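Local coordinates for protein putative tRNA synthase (PDB 3DQQ) that probably phosphorylates 3-oxo-tetronate at the 4-position with ATP, as a member of the four-carbon acid sugar kinase family, at residues V70-K74 with Q75-Q79; A180-R183 with A184-R188; R205-E208 with I209-E212. All blocks are in the same frame, centred on the assembly; numbering follows the deposited sequence.

Interaction 1: residues V70-K74 with Q75-Q79; sequences VWLKK and QGCQQ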
loop_
_atom_site.group_PDB
_atom_site.type_symbol
_atom_site.label_atom_id
_atom_site.label_comp_id
_atom_site.label_asym_id
_atom_site.label_seq_id
_atom_site.Cartn_x
_atom_site.Cartn_y
_atom_site.Cartn_z
ATOM N N VAL A 70 6.932 37.192 -6.812
ATOM C CA VAL A 70 6.469 38.452 -7.382
ATOM C C VAL A 70 5.255 38.905 -6.635
ATOM O O VAL A 70 5.119 40.070 -6.318
ATOM C CB VAL A 70 6.135 38.386 -8.895
ATOM C CG1 VAL A 70 5.238 39.624 -9.317
ATOM C CG2 VAL A 70 7.421 38.345 -9.758
ATOM N N TRP A 71 4.378 37.989 -6.310
ATOM C CA TRP A 71 3.223 38.379 -5.546
ATOM C C TRP A 71 3.556 38.825 -4.118
ATOM O O TRP A 71 3.059 39.836 -3.665
ATOM C CB TRP A 71 2.243 37.236 -5.503
ATOM C CG TRP A 71 0.955 37.564 -4.832
ATOM C CD1 TRP A 71 -0.144 38.075 -5.403
ATOM C CD2 TRP A 71 0.647 37.373 -3.452
ATOM N NE1 TRP A 71 -1.147 38.212 -4.469
ATOM C CE2 TRP A 71 -0.667 37.802 -3.254
ATOM C CE3 TRP A 71 1.370 36.907 -2.359
ATOM C CZ2 TRP A 71 -1.281 37.757 -2.018
ATOM C CZ3 TRP A 71 0.751 36.857 -1.123
ATOM C CH2 TRP A 71 -0.549 37.274 -0.966
ATOM N N LEU A 72 4.363 38.059 -3.406
ATOM C CA LEU A 72 4.734 38.405 -2.048
ATOM C C LEU A 72 5.395 39.778 -2.021
ATOM O O LEU A 72 5.124 40.580 -1.142
ATOM C CB LEU A 72 5.700 37.379 -1.473
ATOM C CG LEU A 72 5.133 36.019 -1.091
ATOM C CD1 LEU A 72 6.270 35.021 -0.699
ATOM C CD2 LEU A 72 4.113 36.232 0.013
ATOM N N LYS A 73 6.267 40.051 -2.981
ATOM C CA LYS A 73 6.926 41.352 -3.029
ATOM C C LYS A 73 5.920 42.473 -3.264
ATOM O O LYS A 73 6.002 43.513 -2.703
ATOM C CB LYS A 73 7.955 41.396 -4.139
ATOM C CG LYS A 73 9.319 40.952 -3.744
ATOM C CD LYS A 73 10.237 41.038 -5.047
ATOM C CE LYS A 73 11.817 41.185 -4.749
ATOM N NZ LYS A 73 12.618 40.297 -5.671
ATOM N N LYS A 74 4.955 42.230 -4.111
ATOM C CA LYS A 74 3.882 43.181 -4.320
ATOM C C LYS A 74 3.107 43.480 -3.043
ATOM O O LYS A 74 2.654 44.547 -2.871
ATOM C CB LYS A 74 2.958 42.607 -5.374
ATOM C CG LYS A 74 1.900 43.518 -5.924
ATOM C CD LYS A 74 1.323 42.920 -7.266
ATOM C CE LYS A 74 2.507 42.859 -8.385
ATOM N NZ LYS A 74 2.515 41.669 -9.375
ATOM N N GLN A 75 2.945 42.526 -2.149
ATOM C CA GLN A 75 2.247 42.793 -0.911
ATOM C C GLN A 75 3.161 43.385 0.151
ATOM O O GLN A 75 2.695 43.634 1.259
ATOM C CB GLN A 75 1.645 41.507 -0.319
ATOM C CG GLN A 75 0.848 40.657 -1.256
ATOM C CD GLN A 75 -0.045 41.475 -2.094
ATOM O OE1 GLN A 75 -0.810 42.254 -1.593
ATOM N NE2 GLN A 75 0.083 41.342 -3.389
ATOM N N GLY A 76 4.452 43.558 -0.133
ATOM C CA GLY A 76 5.365 44.146 0.841
ATOM C C GLY A 76 6.000 43.183 1.821
ATOM O O GLY A 76 6.504 43.552 2.879
ATOM N N CYS A 77 6.005 41.936 1.462
ATOM C CA CYS A 77 6.695 40.929 2.240
ATOM C C CYS A 77 8.084 41.302 2.788
ATOM O O CYS A 77 8.999 41.683 2.061
ATOM C CB CYS A 77 6.837 39.703 1.363
ATOM S SG CYS A 77 7.403 38.310 2.245
ATOM N N GLN A 78 8.264 41.130 4.081
ATOM C CA GLN A 78 9.519 41.526 4.737
ATOM C C GLN A 78 10.551 40.436 4.744
ATOM O O GLN A 78 11.725 40.749 4.707
ATOM C CB GLN A 78 9.284 41.903 6.194
ATOM C CG GLN A 78 8.268 42.993 6.405
ATOM C CD GLN A 78 8.919 44.326 6.343
ATOM O OE1 GLN A 78 9.007 44.892 5.235
ATOM N NE2 GLN A 78 9.395 44.864 7.534
ATOM N N GLN A 79 10.130 39.185 4.831
ATOM C CA GLN A 79 11.033 38.048 4.790
ATOM C C GLN A 79 10.454 36.905 3.990
ATOM O O GLN A 79 9.312 36.623 4.120
ATOM C CB GLN A 79 11.262 37.558 6.192
ATOM C CG GLN A 79 12.040 36.240 6.297
ATOM C CD GLN A 79 12.507 36.005 7.721
ATOM O OE1 GLN A 79 11.750 35.553 8.557
ATOM N NE2 GLN A 79 13.745 36.381 8.014
#
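A Schellman motif ends helix 58-74, and its bonds join Leu-72 and Lys-73 to Gly-76 and Cys-77. Gly-76 N donates to Lys-73 O at 3.0 Å. Cys-77 N reaches Leu-72 O at 3.1 Å. Gly-76 has positive phi (87°), the left-handed conformation that lets the chain leave the helix and run on towards strand 79-83. Beside the motif, the Leu-72 and Cys-77 CB atoms touch at 3.8 Å.

The side chain of Gln-75 folds back over the indole of Trp-71. Its bend at chi2 (-43°) curls the amide back towards the last helical turn. CG sits over one face of the six-membered ring as a CH-pi contact, 3.5 Å from the centroid. The amide plane is turned 28° from the ring. NE2 lies over the same indole nearer NE1 and makes a weak bond to Trp-71 O. That oxygen also accepts from Gln-75 N. At the other end of the amide, OE1 takes a weak hydrogen bond from Gln-40 N. The indole also packs on Val-47 and Ile-49 of strand 46-50, within the sugar-binding domain. Trp-71 NE1 donates to Gly-38 O, and Gln-75 NE2 stands 3.5 Å from Trp-71 NE1.

Interaction 2: residues A180-R183 with A184-R188; sequences AATR and AALSR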
loop_
_atom_site.group_PDB
_atom_site.type_symbol
_atom_site.label_atom_id
_atom_site.label_comp_id
_atom_site.label_asym_id
_atom_site.label_seq_id
_atom_site.Cartn_x
_atom_site.Cartn_y
_atom_site.Cartn_z
ATOM N N ALA A 180 25.739 35.970 19.239
ATOM C CA ALA A 180 26.889 36.704 18.714
ATOM C C ALA A 180 27.839 35.772 17.979
ATOM O O ALA A 180 28.303 36.104 16.867
ATOM C CB ALA A 180 27.598 37.456 19.814
ATOM N N ALA A 181 28.083 34.602 18.586
ATOM C CA ALA A 181 28.947 33.547 18.025
ATOM C C ALA A 181 28.361 33.026 16.727
ATOM O O ALA A 181 29.091 32.817 15.755
ATOM C CB ALA A 181 29.145 32.375 19.039
ATOM N N THR A 182 27.054 32.786 16.719
ATOM C CA THR A 182 26.435 32.219 15.538
ATOM C C THR A 182 26.463 33.212 14.402
ATOM O O THR A 182 26.731 32.851 13.255
ATOM C CB THR A 182 24.995 31.785 15.781
ATOM O OG1 THR A 182 24.975 30.875 16.884
ATOM C CG2 THR A 182 24.419 31.090 14.556
ATOM N N ARG A 183 26.242 34.472 14.720
ATOM C CA ARG A 183 26.230 35.516 13.682
ATOM C C ARG A 183 27.643 35.767 13.165
ATOM O O ARG A 183 27.842 36.087 12.017
ATOM C CB ARG A 183 25.511 36.728 14.265
ATOM C CG ARG A 183 25.767 38.087 13.772
ATOM C CD ARG A 183 24.746 38.953 14.557
ATOM N NE ARG A 183 25.117 40.333 14.911
ATOM C CZ ARG A 183 26.136 40.691 15.696
ATOM N NH1 ARG A 183 27.029 39.798 16.171
ATOM N NH2 ARG A 183 26.296 41.970 15.963
ATOM N N ALA A 184 28.633 35.554 14.003
ATOM C CA ALA A 184 29.997 35.723 13.569
ATOM C C ALA A 184 30.343 34.597 12.598
ATOM O O ALA A 184 30.939 34.845 11.548
ATOM C CB ALA A 184 30.936 35.742 14.756
ATOM N N ALA A 185 29.957 33.364 12.929
ATOM C CA ALA A 185 30.294 32.205 12.097
ATOM C C ALA A 185 29.586 32.344 10.724
ATOM O O ALA A 185 30.144 31.990 9.680
ATOM C CB ALA A 185 29.923 30.920 12.800
ATOM N N LEU A 186 28.382 32.907 10.721
ATOM C CA LEU A 186 27.647 33.109 9.482
ATOM C C LEU A 186 28.388 34.067 8.589
ATOM O O LEU A 186 28.626 33.750 7.440
ATOM C CB LEU A 186 26.227 33.604 9.753
ATOM C CG LEU A 186 25.248 32.495 10.150
ATOM C CD1 LEU A 186 23.989 33.016 10.867
ATOM C CD2 LEU A 186 24.913 31.668 8.900
ATOM N N SER A 187 28.767 35.225 9.111
ATOM C CA SER A 187 29.594 36.175 8.361
ATOM C C SER A 187 30.845 35.549 7.852
ATOM O O SER A 187 31.279 35.821 6.760
ATOM C CB SER A 187 30.061 37.288 9.248
ATOM O OG SER A 187 28.980 38.002 9.806
ATOM N N ARG A 188 31.460 34.728 8.659
ATOM C CA ARG A 188 32.704 34.137 8.253
ATOM C C ARG A 188 32.548 33.206 7.029
ATOM O O ARG A 188 33.385 33.222 6.099
ATOM C CB ARG A 188 33.275 33.380 9.426
ATOM C CG ARG A 188 34.762 33.272 9.368
ATOM C CD ARG A 188 35.385 32.577 10.651
ATOM N NE ARG A 188 34.829 33.029 11.964
ATOM C CZ ARG A 188 34.035 32.285 12.749
ATOM N NH1 ARG A 188 33.654 31.046 12.362
ATOM N NH2 ARG A 188 33.592 32.776 13.905
#
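Ser-187 turns its hydroxyl back onto the carbonyl of Arg-183, one helical turn earlier. With chi1 at -60°, OG lies beside its own backbone N, and both can reach the same acceptor. Ser-187 OG donates to Arg-183 O at 3.1 Å. Ser-187 N donates to Arg-183 O at 3.2 Å and is almost straight, at 176°. The two donors come from opposite faces of the carbonyl plane.

Thr-182 and Leu-186 form the buried side of this turn. They lie side by side and point the same way, with Thr-182 CG2 4.2 Å from Leu-186 CD1. Leu-186 CG is anti to its carbonyl carbon (chi1 -80°), which sets the branch close over Thr-182 O, at 3.5 Å from CG. The threonine OG1, beside its own backbone N, bonds back to Gly-178 O.

All of this belongs to helix 179-191 of the sugar-binding domain. Its buried face packs on Ile-170 of strand 167-170 and on Val-213 of helix 204-214. Ala-185 joins that face and also touches Thr-174. Regular i to i+4 backbone bonds run beneath, such as Ala-185 N to Ala-181 O at 3.0 Å.

Interaction 3: residues R205-E208 with I209-E212; sequences RHLE and IQGE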
loop_
_atom_site.group_PDB
_atom_site.type_symbol
_atom_site.label_atom_id
_atom_site.label_comp_id
_atom_site.label_asym_id
_atom_site.label_seq_id
_atom_site.Cartn_x
_atom_site.Cartn_y
_atom_site.Cartn_z
ATOM N N ARG A 205 15.539 24.630 21.493
ATOM C CA ARG A 205 16.332 25.801 21.838
ATOM C C ARG A 205 17.240 26.247 20.687
ATOM O O ARG A 205 17.493 27.432 20.484
ATOM C CB ARG A 205 17.171 25.496 23.060
ATOM C CG ARG A 205 17.983 26.641 23.573
ATOM C CD ARG A 205 18.855 26.173 24.806
ATOM N NE ARG A 205 19.452 24.811 24.624
ATOM C CZ ARG A 205 20.635 24.538 24.032
ATOM N NH1 ARG A 205 21.431 25.519 23.562
ATOM N NH2 ARG A 205 21.013 23.260 23.898
ATOM N N HIS A 206 17.767 25.290 19.952
ATOM C CA HIS A 206 18.621 25.601 18.838
ATOM C C HIS A 206 17.861 26.363 17.772
ATOM O O HIS A 206 18.376 27.331 17.191
ATOM C CB HIS A 206 19.130 24.316 18.234
ATOM C CG HIS A 206 20.224 23.674 19.024
ATOM N ND1 HIS A 206 20.482 22.324 18.973
ATOM C CD2 HIS A 206 21.146 24.204 19.860
ATOM C CE1 HIS A 206 21.520 22.054 19.737
ATOM N NE2 HIS A 206 21.940 23.178 20.291
ATOM N N LEU A 207 16.630 25.927 17.525
ATOM C CA LEU A 207 15.765 26.623 16.598
ATOM C C LEU A 207 15.411 28.018 17.064
ATOM O O LEU A 207 15.351 28.949 16.243
ATOM C CB LEU A 207 14.515 25.825 16.331
ATOM C CG LEU A 207 14.818 24.523 15.562
ATOM C CD1 LEU A 207 13.559 23.678 15.453
ATOM C CD2 LEU A 207 15.413 24.843 14.206
ATOM N N GLU A 208 15.216 28.202 18.362
ATOM C CA GLU A 208 14.936 29.519 18.892
ATOM C C GLU A 208 16.125 30.432 18.681
ATOM O O GLU A 208 15.962 31.598 18.343
ATOM C CB GLU A 208 14.589 29.460 20.357
ATOM C CG GLU A 208 13.256 28.765 20.680
ATOM C CD GLU A 208 12.945 28.720 22.207
ATOM O OE1 GLU A 208 11.753 28.818 22.589
ATOM O OE2 GLU A 208 13.896 28.607 23.036
ATOM N N ILE A 209 17.331 29.907 18.860
ATOM C CA ILE A 209 18.536 30.708 18.636
ATOM C C ILE A 209 18.645 31.094 17.154
ATOM O O ILE A 209 19.021 32.207 16.814
ATOM C CB ILE A 209 19.789 29.946 19.100
ATOM C CG1 ILE A 209 19.736 29.766 20.619
ATOM C CG2 ILE A 209 21.064 30.683 18.707
ATOM C CD1 ILE A 209 20.586 28.601 21.180
ATOM N N GLN A 210 18.310 30.169 16.263
ATOM C CA GLN A 210 18.430 30.457 14.841
ATOM C C GLN A 210 17.459 31.575 14.500
ATOM O O GLN A 210 17.829 32.532 13.822
ATOM C CB GLN A 210 18.116 29.237 13.995
ATOM C CG GLN A 210 19.109 28.089 14.008
ATOM C CD GLN A 210 18.543 26.881 13.233
ATOM O OE1 GLN A 210 17.684 27.070 12.376
ATOM N NE2 GLN A 210 19.026 25.660 13.513
ATOM N N GLY A 211 16.226 31.431 15.007
ATOM C CA GLY A 211 15.174 32.415 14.840
ATOM C C GLY A 211 15.655 33.758 15.276
ATOM O O GLY A 211 15.442 34.751 14.614
ATOM N N GLU A 212 16.348 33.797 16.383
ATOM C CA GLU A 212 16.823 35.052 16.893
ATOM C C GLU A 212 17.928 35.653 16.032
ATOM O O GLU A 212 18.036 36.854 15.909
ATOM C CB GLU A 212 17.339 34.854 18.309
ATOM C CG GLU A 212 17.667 36.173 19.031
ATOM C CD GLU A 212 17.738 36.003 20.551
ATOM O OE1 GLU A 212 17.327 34.890 21.027
ATOM O OE2 GLU A 212 18.195 36.965 21.270
#
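Arg-205 and Ile-209 lie side by side on helix 204-214, one turn apart and pointing the same way. Ile-209 CD1 approaches the guanidinium obliquely, 4.0 Å from Arg-205 NH1, and is equally near Arg-205 CG. The arginine runs out extended and then bends at chi3 (41°), which brings NH1 back beside the methyl. The charge is met outside the two segments. Arg-205 NH1 forms a salt bridge with Asp-176 OD1, and His-206 NE2 bonds to the same oxygen. One carboxylate thus ties two neighbouring side chains to helix 172-177. The other ring nitrogen, His-206 ND1, is bonded to Leu-202 N, so both ring nitrogens are engaged and the imidazole is fixed in rotation.

On another side of the helix, Leu-207 and Gln-210 run alongside each other. Leu-207 CD2 rests against the amide, 3.7 Å from Gln-210 OE1 and 3.8 Å from Gln-210 NE2. Both ends of this buried amide have partners: OE1 bonds Ser-115 OG, while NE2 makes a weak bond to Asp-200 O. Glu-208 OE1 forms a salt bridge with Arg-232 NH1 of helix 224-235. Glu-212 OE1 has a long, weak ion pair with Lys-236.

Gly-211 N donates to Leu-207 O at 2.9 Å. Ile-209, Gln-210 and Glu-212 donate likewise to Arg-205, His-206 and Glu-208, whereas His-206 N bonds Asn-203 OD1. Such consecutive i to i+4 bonds are the pattern of a regular alpha helix, here one that contacts both helix 172-177 and helix 224-235 in the sugar-binding N-terminal domain.

All three contacts are local and follow one another along the sugar-binding N-terminal domain. Interactions 2 and 3 lie closest together, with centres 14 Å apart and nearest atoms about 4 Å apart. Their segments do not touch directly. Helix 172-177 contacts both of their helices, and helices 179-191 and 204-214 also meet each other at Val-213. Interaction 1 stands further off, its centre 24 Å from that of interaction 3 and 28 Å from that of interaction 2. Even so, Gln-79 of interaction 1 reaches Leu-214 O at the end of helix 204-214. All three lie away from the predicted ATP site.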